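Local coordinates for beta-lactamase (Burkholderia cenocepacia, PDB 5E2G), which probably hydrolyses beta-lactams to substituted beta-amino acids, as expected of a member of the class C beta-lactamase family, at residues V38-V43 against K50-D55; T109-G114 against G256-G261; G261-T264 against W269-Y272. All blocks are in the same frame, centred on the assembly; numbering follows the deposited sequence.

Interaction 1. Residues V38-V43 against K50-D55; sequences VFDYGV and KPVTGD
D40 and V52 carry this contact, each side chain leaning onto the other segment and the two crossing at a slant. The carboxylate of D40 passes beside the valine: its OD1 rests on CG1 of V52 at 3.5 Å, while CB of D40 lies 3.3 Å from the carbonyl O of V52. The two methyls of V52 meet different parts of strand 35-42. With chi1 at 174°, CG1 stands opposite its own backbone N and meets the aspartate, whereas CG2 turns to the other side and reaches the carbonyl O of Y41 at 3.4 Å. The second carboxylate oxygen, OD2 of D40, lies close to the T53 peptide, 3.2 Å from T53 O, another acceptor, so the two are not hydrogen-bonded.

One nearly straight backbone bond crosses between the segments, V52 N to G42 O, 3.1 Å long with 169° at the hydrogen. A water beside this bond donates to V52 O and, weakly, to G42 O. V43 and P51 form a single bridge.

The contact lies at the surface, with V52 as its buried member, on strand 35-42, one of the two edge strands of the sheet, which hydrogen-bonds to strand 25-32. F39 and Y41 pack on helix 3-21, where the hydroxyls of T11 and Y41 are hydrogen-bonded, and the returning loop leads on to strand 58-59.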
ATOM      1  N   VAL A  38     -17.473  -4.001  -8.048  1.00 22.40           N
ATOM      2  CA  VAL A  38     -16.739  -2.812  -8.459  1.00 21.88           C
ATOM      3  C   VAL A  38     -17.723  -1.826  -9.061  1.00 22.92           C
ATOM      4  O   VAL A  38     -18.512  -2.187  -9.938  1.00 23.95           O
ATOM      5  CB  VAL A  38     -15.605  -3.127  -9.449  1.00 21.38           C
ATOM      6  CG1 VAL A  38     -14.951  -1.836  -9.927  1.00 21.09           C
ATOM      7  CG2 VAL A  38     -14.575  -4.030  -8.787  1.00 20.39           C
ATOM      8  N   PHE A  39     -17.675  -0.587  -8.582  1.00 22.73           N
ATOM      9  CA  PHE A  39     -18.570   0.479  -9.011  1.00 23.74           C
ATOM     10  C   PHE A  39     -17.734   1.617  -9.576  1.00 25.07           C
ATOM     11  O   PHE A  39     -16.916   2.201  -8.855  1.00 23.43           O
ATOM     12  CB  PHE A  39     -19.425   0.966  -7.841  1.00 24.11           C
ATOM     13  CG  PHE A  39     -20.184  -0.130  -7.154  1.00 26.60           C
ATOM     14  CD1 PHE A  39     -21.203  -0.802  -7.814  1.00 28.41           C
ATOM     15  CD2 PHE A  39     -19.873  -0.497  -5.859  1.00 25.88           C
ATOM     16  CE1 PHE A  39     -21.901  -1.812  -7.194  1.00 28.97           C
ATOM     17  CE2 PHE A  39     -20.570  -1.504  -5.232  1.00 26.87           C
ATOM     18  CZ  PHE A  39     -21.585  -2.165  -5.902  1.00 28.18           C
ATOM     19  N   ASP A  40     -17.935   1.930 -10.855  1.00 24.63           N
ATOM     20  CA  ASP A  40     -17.146   2.942 -11.544  1.00 25.02           C
ATOM     21  C   ASP A  40     -17.920   4.251 -11.616  1.00 24.99           C
ATOM     22  O   ASP A  40     -19.145   4.253 -11.761  1.00 32.97           O
ATOM     23  CB  ASP A  40     -16.761   2.479 -12.954  1.00 27.76           C
ATOM     24  CG  ASP A  40     -15.740   1.335 -12.947  1.00 27.79           C
ATOM     25  OD1 ASP A  40     -14.898   1.274 -12.024  1.00 27.49           O
ATOM     26  OD2 ASP A  40     -15.784   0.490 -13.866  1.00 29.27           O
ATOM     27  N   TYR A  41     -17.197   5.364 -11.513  1.00 24.66           N
ATOM     28  CA  TYR A  41     -17.804   6.688 -11.543  1.00 27.25           C
ATOM     29  C   TYR A  41     -16.980   7.633 -12.405  1.00 28.19           C
ATOM     30  O   TYR A  41     -15.749   7.630 -12.342  1.00 27.97           O
ATOM     31  CB  TYR A  41     -17.935   7.280 -10.135  1.00 25.22           C
ATOM     32  CG  TYR A  41     -18.799   6.468  -9.201  1.00 27.28           C
ATOM     33  CD1 TYR A  41     -18.270   5.402  -8.485  1.00 24.20           C
ATOM     34  CD2 TYR A  41     -20.141   6.769  -9.031  1.00 27.71           C
ATOM     35  CE1 TYR A  41     -19.056   4.655  -7.630  1.00 28.86           C
ATOM     36  CE2 TYR A  41     -20.932   6.033  -8.185  1.00 28.05           C
ATOM     37  CZ  TYR A  41     -20.387   4.976  -7.486  1.00 30.51           C
ATOM     38  OH  TYR A  41     -21.188   4.240  -6.640  1.00 33.26           O
ATOM     39  N   GLY A  42     -17.657   8.451 -13.201  1.00 27.02           N
ATOM     40  CA  GLY A  42     -16.962   9.536 -13.860  1.00 31.25           C
ATOM     41  C   GLY A  42     -16.051   9.074 -14.988  1.00 31.05           C
ATOM     42  O   GLY A  42     -16.315   8.081 -15.668  1.00 27.38           O
ATOM     43  N   VAL A  43     -14.956   9.819 -15.180  1.00 31.37           N
ATOM     44  CA  VAL A  43     -14.167   9.763 -16.407  1.00 33.23           C
ATOM     45  C   VAL A  43     -12.678   9.625 -16.100  1.00 32.82           C
ATOM     46  O   VAL A  43     -12.186  10.080 -15.062  1.00 30.34           O
ATOM     47  CB  VAL A  43     -14.421  11.007 -17.292  1.00 35.74           C
ATOM     48  CG1 VAL A  43     -15.817  10.940 -17.914  1.00 36.73           C
ATOM     49  CG2 VAL A  43     -14.266  12.288 -16.476  1.00 35.23           C
ATOM     50  N   LYS A  50     -13.151   9.892 -21.593  1.00 35.07           N
ATOM     51  CA  LYS A  50     -13.383   8.451 -21.591  1.00 37.01           C
ATOM     52  C   LYS A  50     -13.769   7.980 -20.188  1.00 30.87           C
ATOM     53  O   LYS A  50     -13.114   8.359 -19.211  1.00 30.04           O
ATOM     54  CB  LYS A  50     -12.131   7.728 -22.087  1.00 43.44           C
ATOM     55  CG  LYS A  50     -12.313   6.231 -22.274  1.00 52.85           C
ATOM     56  CD  LYS A  50     -11.233   5.638 -23.171  1.00 58.90           C
ATOM     57  CE  LYS A  50      -9.866   5.721 -22.517  1.00 58.34           C
ATOM     58  NZ  LYS A  50      -8.811   5.060 -23.337  1.00 56.93           N
ATOM     59  N   PRO A  51     -14.812   7.168 -20.045  1.00 30.38           N
ATOM     60  CA  PRO A  51     -15.317   6.833 -18.711  1.00 29.86           C
ATOM     61  C   PRO A  51     -14.478   5.772 -18.018  1.00 31.08           C
ATOM     62  O   PRO A  51     -13.779   4.972 -18.642  1.00 31.86           O
ATOM     63  CB  PRO A  51     -16.724   6.302 -18.997  1.00 29.41           C
ATOM     64  CG  PRO A  51     -16.603   5.704 -20.342  1.00 35.98           C
ATOM     65  CD  PRO A  51     -15.648   6.582 -21.107  1.00 33.90           C
ATOM     66  N   VAL A  52     -14.576   5.776 -16.690  1.00 26.03           N
ATOM     67  CA  VAL A  52     -13.916   4.758 -15.894  1.00 24.73           C
ATOM     68  C   VAL A  52     -14.617   3.428 -16.125  1.00 29.59           C
ATOM     69  O   VAL A  52     -15.841   3.323 -15.979  1.00 29.93           O
ATOM     70  CB  VAL A  52     -13.919   5.148 -14.408  1.00 25.05           C
ATOM     71  CG1 VAL A  52     -13.368   4.026 -13.573  1.00 22.72           C
ATOM     72  CG2 VAL A  52     -13.116   6.417 -14.181  1.00 23.67           C
ATOM     73  N   THR A  53     -13.846   2.412 -16.515  1.00 30.00           N
ATOM     74  CA  THR A  53     -14.387   1.081 -16.768  1.00 32.15           C
ATOM     75  C   THR A  53     -13.632   0.038 -15.960  1.00 30.58           C
ATOM     76  O   THR A  53     -12.812   0.384 -15.104  1.00 30.33           O
ATOM     77  CB  THR A  53     -14.317   0.728 -18.259  1.00 36.97           C
ATOM     78  OG1 THR A  53     -12.958   0.813 -18.712  1.00 38.33           O
ATOM     79  CG2 THR A  53     -15.184   1.666 -19.084  1.00 36.74           C
ATOM     80  N   GLY A  54     -13.890  -1.241 -16.240  1.00 31.26           N
ATOM     81  CA  GLY A  54     -13.255  -2.305 -15.483  1.00 31.27           C
ATOM     82  C   GLY A  54     -11.741  -2.344 -15.595  1.00 28.00           C
ATOM     83  O   GLY A  54     -11.064  -2.831 -14.686  1.00 27.92           O
ATOM     84  N   ASP A  55     -11.187  -1.837 -16.691  1.00 22.49           N
ATOM     85  CA  ASP A  55      -9.762  -1.973 -16.956  1.00 28.09           C
ATOM     86  C   ASP A  55      -8.973  -0.695 -16.709  1.00 25.98           C
ATOM     87  O   ASP A  55      -7.754  -0.693 -16.910  1.00 24.32           O
ATOM     88  CB  ASP A  55      -9.551  -2.440 -18.393  1.00 33.82           C
ATOM     89  CG  ASP A  55     -10.184  -3.781 -18.654  1.00 40.60           C
ATOM     90  OD1 ASP A  55     -10.415  -4.524 -17.673  1.00 44.20           O
ATOM     91  OD2 ASP A  55     -10.450  -4.093 -19.835  1.00 44.53           O
TER
HETATM   92  O   HOH W   1     -12.905  -0.052 -12.388  1.00 20.01           O
HETATM   93  O   HOH W   2     -18.018   5.201 -14.969  1.00 21.76           O

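Interaction 2. Residues T109-G114 against G256-G261; sequences THTPGG and GYFRAG
T109 meets F258 first, its side chain crossing the phenylalanine at about a right angle. CB of T109 lies 3.7 Å from CE1 of F258 and OG1 of T109 is nearer, at 3.3 Å from that carbon. The methyl CG2 of T109 reaches CD2 of Y257 at 4.1 Å, so one residue touches two successive rings. Next, H110 bends the chain and turns its ring to Y148; T111 then meets F258, the two side chains approaching from opposite directions. CG2 of T111 sits over the face of that ring, 4.0 Å from its centroid and 13° off the normal: a CH-pi contact. In both threonines chi1 (60° and 54°) sets the hydroxyl between the backbone N and the carbonyl carbon, and OG1 of T111 donates to OG1 of T109 at 2.7 Å. T109 OG1 is also bonded to L105 O, which ties the pair of buried hydroxyls to helix 104-108.

No hydrogen bond crosses between the segments; packing of threonine methyls and hydroxyls on the rings does the joining. On the strand, Y257 and F258 both lie opposite Q265 as a classic beta bulge, and their rings seat the loop after helix 104-108 against the central antiparallel sheet.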
ATOM      1  N   THR A 109       8.616  -1.187   8.511  1.00 14.49           N
ATOM      2  CA  THR A 109       7.813  -0.606   9.574  1.00 14.56           C
ATOM      3  C   THR A 109       8.038   0.897   9.712  1.00 14.51           C
ATOM      4  O   THR A 109       7.487   1.509  10.633  1.00 13.92           O
ATOM      5  CB  THR A 109       8.098  -1.320  10.906  1.00 18.69           C
ATOM      6  OG1 THR A 109       9.488  -1.193  11.247  1.00 18.91           O
ATOM      7  CG2 THR A 109       7.739  -2.807  10.812  1.00 15.36           C
ATOM      8  N   HIS A 110       8.812   1.505   8.803  1.00 13.80           N
ATOM      9  CA  HIS A 110       9.149   2.935   8.832  1.00 15.62           C
ATOM     10  C   HIS A 110       9.956   3.309  10.072  1.00 15.37           C
ATOM     11  O   HIS A 110       9.862   4.435  10.561  1.00 16.33           O
ATOM     12  CB  HIS A 110       7.904   3.831   8.742  1.00 19.32           C
ATOM     13  CG  HIS A 110       6.953   3.453   7.648  1.00 19.99           C
ATOM     14  ND1 HIS A 110       7.270   3.566   6.312  1.00 19.79           N
ATOM     15  CD2 HIS A 110       5.687   2.980   7.697  1.00 21.97           C
ATOM     16  CE1 HIS A 110       6.243   3.168   5.584  1.00 23.26           C
ATOM     17  NE2 HIS A 110       5.270   2.805   6.399  1.00 20.59           N
ATOM     18  N   THR A 111      10.760   2.382  10.592  1.00 14.55           N
ATOM     19  CA  THR A 111      11.545   2.688  11.785  1.00 14.89           C
ATOM     20  C   THR A 111      13.062   2.603  11.609  1.00 18.01           C
ATOM     21  O   THR A 111      13.754   2.313  12.596  1.00 20.16           O
ATOM     22  CB  THR A 111      11.146   1.748  12.927  1.00 16.68           C
ATOM     23  OG1 THR A 111      11.264   0.386  12.494  1.00 16.33           O
ATOM     24  CG2 THR A 111       9.726   2.006  13.362  1.00 16.85           C
ATOM     25  N   PRO A 112      13.640   2.863  10.422  1.00 17.90           N
ATOM     26  CA  PRO A 112      15.100   2.700  10.291  1.00 17.71           C
ATOM     27  C   PRO A 112      15.905   3.705  11.110  1.00 21.01           C
ATOM     28  O   PRO A 112      17.060   3.422  11.450  1.00 21.07           O
ATOM     29  CB  PRO A 112      15.335   2.876   8.786  1.00 16.55           C
ATOM     30  CG  PRO A 112      14.287   3.813   8.374  1.00 17.49           C
ATOM     31  CD  PRO A 112      13.073   3.417   9.175  1.00 19.15           C
ATOM     32  N   GLY A 113      15.329   4.860  11.442  1.00 21.93           N
ATOM     33  CA  GLY A 113      15.982   5.807  12.321  1.00 21.28           C
ATOM     34  C   GLY A 113      16.109   7.190  11.728  1.00 22.70           C
ATOM     35  O   GLY A 113      16.812   8.045  12.282  1.00 22.96           O
ATOM     36  N   GLY A 114      15.453   7.429  10.606  1.00 27.65           N
ATOM     37  CA  GLY A 114      15.457   8.748  10.002  1.00 41.24           C
ATOM     38  C   GLY A 114      15.775   8.691   8.520  1.00 52.88           C
ATOM     39  O   GLY A 114      16.269   7.694   7.993  1.00 59.51           O
ATOM     40  N   GLY A 256       1.696  -7.510  14.094  1.00 14.54           N
ATOM     41  CA  GLY A 256       1.831  -6.196  14.705  1.00 14.42           C
ATOM     42  C   GLY A 256       3.165  -6.018  15.403  1.00 13.54           C
ATOM     43  O   GLY A 256       3.451  -6.731  16.365  1.00 12.91           O
ATOM     44  N   TYR A 257       3.988  -5.078  14.936  1.00 13.25           N
ATOM     45  CA  TYR A 257       5.360  -4.915  15.414  1.00 11.85           C
ATOM     46  C   TYR A 257       5.577  -3.716  16.325  1.00 14.92           C
ATOM     47  O   TYR A 257       6.397  -3.799  17.248  1.00 12.29           O
ATOM     48  CB  TYR A 257       6.316  -4.806  14.222  1.00 12.36           C
ATOM     49  CG  TYR A 257       6.432  -6.079  13.427  1.00 14.57           C
ATOM     50  CD1 TYR A 257       7.113  -7.174  13.934  1.00 13.86           C
ATOM     51  CD2 TYR A 257       5.860  -6.188  12.163  1.00 17.27           C
ATOM     52  CE1 TYR A 257       7.227  -8.351  13.198  1.00 14.45           C
ATOM     53  CE2 TYR A 257       5.965  -7.354  11.422  1.00 16.01           C
ATOM     54  CZ  TYR A 257       6.650  -8.431  11.940  1.00 14.20           C
ATOM     55  OH  TYR A 257       6.755  -9.587  11.204  1.00 14.00           O
ATOM     56  N   PHE A 258       4.902  -2.588  16.070  1.00 13.92           N
ATOM     57  CA  PHE A 258       5.099  -1.367  16.841  1.00 12.41           C
ATOM     58  C   PHE A 258       3.768  -0.697  17.126  1.00 12.06           C
ATOM     59  O   PHE A 258       2.858  -0.725  16.298  1.00 15.27           O
ATOM     60  CB  PHE A 258       5.959  -0.334  16.108  1.00 12.76           C
ATOM     61  CG  PHE A 258       7.380  -0.748  15.885  1.00 13.75           C
ATOM     62  CD1 PHE A 258       7.763  -1.342  14.685  1.00 15.49           C
ATOM     63  CD2 PHE A 258       8.344  -0.500  16.849  1.00 15.07           C
ATOM     64  CE1 PHE A 258       9.082  -1.710  14.465  1.00 15.08           C
ATOM     65  CE2 PHE A 258       9.662  -0.858  16.639  1.00 14.58           C
ATOM     66  CZ  PHE A 258      10.033  -1.468  15.444  1.00 15.89           C
ATOM     67  N   ARG A 259       3.671  -0.070  18.296  1.00 12.62           N
ATOM     68  CA  ARG A 259       2.701   0.994  18.514  1.00 13.74           C
ATOM     69  C   ARG A 259       3.340   2.321  18.144  1.00 16.00           C
ATOM     70  O   ARG A 259       4.488   2.582  18.502  1.00 16.39           O
ATOM     71  CB  ARG A 259       2.250   1.068  19.972  1.00 14.23           C
ATOM     72  CG  ARG A 259       1.890  -0.241  20.583  1.00 14.72           C
ATOM     73  CD  ARG A 259       0.643  -0.830  19.977  1.00 14.54           C
ATOM     74  NE  ARG A 259       0.312  -2.068  20.670  1.00 17.22           N
ATOM     75  CZ  ARG A 259      -0.706  -2.854  20.361  1.00 17.31           C
ATOM     76  NH1 ARG A 259      -1.502  -2.524  19.355  1.00 18.08           N
ATOM     77  NH2 ARG A 259      -0.926  -3.960  21.065  1.00 13.35           N
ATOM     78  N   ALA A 260       2.594   3.163  17.430  1.00 16.18           N
ATOM     79  CA  ALA A 260       2.993   4.554  17.218  1.00 15.63           C
ATOM     80  C   ALA A 260       1.748   5.406  17.402  1.00 17.95           C
ATOM     81  O   ALA A 260       0.842   5.371  16.565  1.00 16.10           O
ATOM     82  CB  ALA A 260       3.615   4.772  15.841  1.00 17.35           C
ATOM     83  N   GLY A 261       1.694   6.154  18.501  1.00 19.13           N
ATOM     84  CA  GLY A 261       0.476   6.818  18.890  1.00 19.39           C
ATOM     85  C   GLY A 261      -0.701   5.861  18.870  1.00 14.81           C
ATOM     86  O   GLY A 261      -0.655   4.776  19.453  1.00 17.71           O
TER

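Interaction 3. Residues G261-T264 against W269-Y272; sequences GPLT and WEQY
The Y272 ring receives P262 at its edge: the carbonyl O of P262 lies near the ring plane, 3.4 Å from CD1 of Y272. CA of L263 approaches the same ring obliquely, at 3.6 Å from CE1. Beyond that, the leucine runs slantwise past the end of the tyrosine, with CD1 of L263 3.8 Å from OH of Y272. Helix 278-284 supplies T280 and L281 as further neighbours of Y272. The W269 ring meets H254 and F326 edge-to-face and packs on K313, part of what resembles the K(T/S)G-type motif of serine beta-lactamases.

Between strands 263-265 and 270-273, T264 and Q271 make the hydrogen-bonded pair. Q271 N gives a bond of 2.9 Å to T264 O, and T264 N returns one of 3.2 Å to Q271 O. The side chains of the pair share one face of the sheet, where CB of T264 packs on CG of Q271 at 3.9 Å. With T264 OG1 set opposite its carbonyl carbon (chi1 -61°), the hydroxyl can donate to a water, 2.7 Å away, that in turn donates to P262 O and Q271 O. Three polar atoms are thereby linked through one solvent site, and R259 NH1 holds the threonine oxygen as well.

Next to the pair, E270 forms a salt bridge with R146. The side chain of Q271 lies about 4 Å from a bound thiocyanate, probably from the crystallisation liquor. Together the two segments make a beta hairpin, strands 263-265 and 270-273, within the antiparallel sheet of the beta-lactamase fold.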
ATOM      1  N   GLY A 261       1.694   6.154  18.501  1.00 19.13           N
ATOM      2  CA  GLY A 261       0.476   6.818  18.890  1.00 19.39           C
ATOM      3  C   GLY A 261      -0.701   5.861  18.870  1.00 14.81           C
ATOM      4  O   GLY A 261      -0.655   4.776  19.453  1.00 17.71           O
ATOM      5  N   PRO A 262      -1.767   6.236  18.154  1.00 17.63           N
ATOM      6  CA  PRO A 262      -2.965   5.385  18.079  1.00 18.35           C
ATOM      7  C   PRO A 262      -2.827   4.210  17.129  1.00 16.06           C
ATOM      8  O   PRO A 262      -3.700   3.330  17.112  1.00 16.12           O
ATOM      9  CB  PRO A 262      -4.022   6.352  17.554  1.00 20.00           C
ATOM     10  CG  PRO A 262      -3.218   7.220  16.611  1.00 18.42           C
ATOM     11  CD  PRO A 262      -1.909   7.450  17.327  1.00 17.40           C
ATOM     12  N   LEU A 263      -1.765   4.190  16.346  1.00 13.93           N
ATOM     13  CA  LEU A 263      -1.600   3.299  15.218  1.00 12.85           C
ATOM     14  C   LEU A 263      -0.763   2.099  15.628  1.00 15.50           C
ATOM     15  O   LEU A 263       0.137   2.209  16.461  1.00 19.66           O
ATOM     16  CB  LEU A 263      -0.930   4.076  14.081  1.00 15.91           C
ATOM     17  CG  LEU A 263      -0.378   3.480  12.801  1.00 16.80           C
ATOM     18  CD1 LEU A 263      -0.386   4.576  11.749  1.00 18.50           C
ATOM     19  CD2 LEU A 263       1.025   2.971  13.014  1.00 15.94           C
ATOM     20  N   THR A 264      -1.073   0.950  15.040  1.00 12.62           N
ATOM     21  CA  THR A 264      -0.225  -0.227  15.150  1.00 14.39           C
ATOM     22  C   THR A 264       0.355  -0.521  13.773  1.00 14.15           C
ATOM     23  O   THR A 264      -0.378  -0.571  12.782  1.00 12.82           O
ATOM     24  CB  THR A 264      -1.002  -1.425  15.696  1.00 15.17           C
ATOM     25  OG1 THR A 264      -1.481  -1.101  17.002  1.00 15.60           O
ATOM     26  CG2 THR A 264      -0.112  -2.657  15.787  1.00 14.45           C
ATOM     27  N   TRP A 269       1.366  -2.633   6.286  1.00 11.18           N
ATOM     28  CA  TRP A 269      -0.012  -2.457   6.735  1.00 15.82           C
ATOM     29  C   TRP A 269      -0.061  -1.766   8.095  1.00 11.96           C
ATOM     30  O   TRP A 269       0.867  -1.859   8.899  1.00 12.01           O
ATOM     31  CB  TRP A 269      -0.738  -3.794   6.846  1.00 14.75           C
ATOM     32  CG  TRP A 269      -0.980  -4.475   5.549  1.00 14.13           C
ATOM     33  CD1 TRP A 269      -0.377  -5.605   5.103  1.00 16.73           C
ATOM     34  CD2 TRP A 269      -1.909  -4.077   4.524  1.00 14.15           C
ATOM     35  NE1 TRP A 269      -0.870  -5.946   3.864  1.00 16.34           N
ATOM     36  CE2 TRP A 269      -1.809  -5.021   3.486  1.00 11.71           C
ATOM     37  CE3 TRP A 269      -2.814  -3.014   4.390  1.00 14.66           C
ATOM     38  CZ2 TRP A 269      -2.579  -4.939   2.322  1.00 14.75           C
ATOM     39  CZ3 TRP A 269      -3.577  -2.927   3.235  1.00 17.13           C
ATOM     40  CH2 TRP A 269      -3.454  -3.888   2.213  1.00 17.60           C
ATOM     41  N   GLU A 270      -1.162  -1.073   8.350  1.00 13.57           N
ATOM     42  CA  GLU A 270      -1.405  -0.400   9.617  1.00 12.78           C
ATOM     43  C   GLU A 270      -2.771  -0.838  10.126  1.00 15.03           C
ATOM     44  O   GLU A 270      -3.699  -1.017   9.334  1.00 14.89           O
ATOM     45  CB  GLU A 270      -1.324   1.125   9.428  1.00 16.11           C
ATOM     46  CG  GLU A 270      -0.034   1.560   8.708  1.00 15.40           C
ATOM     47  CD  GLU A 270      -0.184   2.847   7.904  1.00 22.92           C
ATOM     48  OE1 GLU A 270      -1.294   3.422   7.886  1.00 30.63           O
ATOM     49  OE2 GLU A 270       0.815   3.286   7.292  1.00 21.32           O
ATOM     50  N   GLN A 271      -2.899  -1.049  11.436  1.00 12.49           N
ATOM     51  CA  GLN A 271      -4.111  -1.683  11.935  1.00 12.00           C
ATOM     52  C   GLN A 271      -4.530  -1.107  13.275  1.00 15.29           C
ATOM     53  O   GLN A 271      -3.769  -0.405  13.951  1.00 14.22           O
ATOM     54  CB  GLN A 271      -3.939  -3.201  12.053  1.00 12.91           C
ATOM     55  CG  GLN A 271      -3.202  -3.620  13.281  1.00 13.64           C
ATOM     56  CD  GLN A 271      -2.991  -5.113  13.372  1.00 14.77           C
ATOM     57  OE1 GLN A 271      -2.767  -5.640  14.458  1.00 17.55           O
ATOM     58  NE2 GLN A 271      -3.053  -5.801  12.251  1.00 12.02           N
ATOM     59  N   TYR A 272      -5.774  -1.413  13.639  1.00 13.84           N
ATOM     60  CA  TYR A 272      -6.417  -0.945  14.858  1.00 13.85           C
ATOM     61  C   TYR A 272      -7.316  -2.064  15.354  1.00 16.22           C
ATOM     62  O   TYR A 272      -7.825  -2.845  14.540  1.00 20.83           O
ATOM     63  CB  TYR A 272      -7.236   0.335  14.608  1.00 15.75           C
ATOM     64  CG  TYR A 272      -6.447   1.412  13.905  1.00 15.22           C
ATOM     65  CD1 TYR A 272      -5.746   2.368  14.625  1.00 14.70           C
ATOM     66  CD2 TYR A 272      -6.371   1.448  12.520  1.00 15.83           C
ATOM     67  CE1 TYR A 272      -4.999   3.337  13.991  1.00 14.96           C
ATOM     68  CE2 TYR A 272      -5.621   2.415  11.870  1.00 17.90           C
ATOM     69  CZ  TYR A 272      -4.942   3.360  12.609  1.00 16.76           C
ATOM     70  OH  TYR A 272      -4.196   4.320  11.970  1.00 16.17           O
TER
HETATM   71  O   HOH W   3      -3.745   0.420  16.839  1.00 15.94           O

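In the fold
All three contacts reach the same antiparallel sheet, but from different places. Interaction 1 lies at its outer strand and is a surface contact, mixing a carboxylate, one backbone bond and water; interactions 2 and 3 are buried and far from it, their centres about 37 and 31 Å away. Those two share G261 and touch directly, F258 O lying 3.6 Å from CG2 of T264, because strands 256-260 and 263-265 are neighbours. Their chemistry nonetheless differs: interaction 2 joins a loop to the sheet by packing threonine methyls and hydroxyls on aromatic rings, whereas interaction 3 is a hairpin pairing inside the sheet, held by backbone bonds, a shared water and side-chain packing.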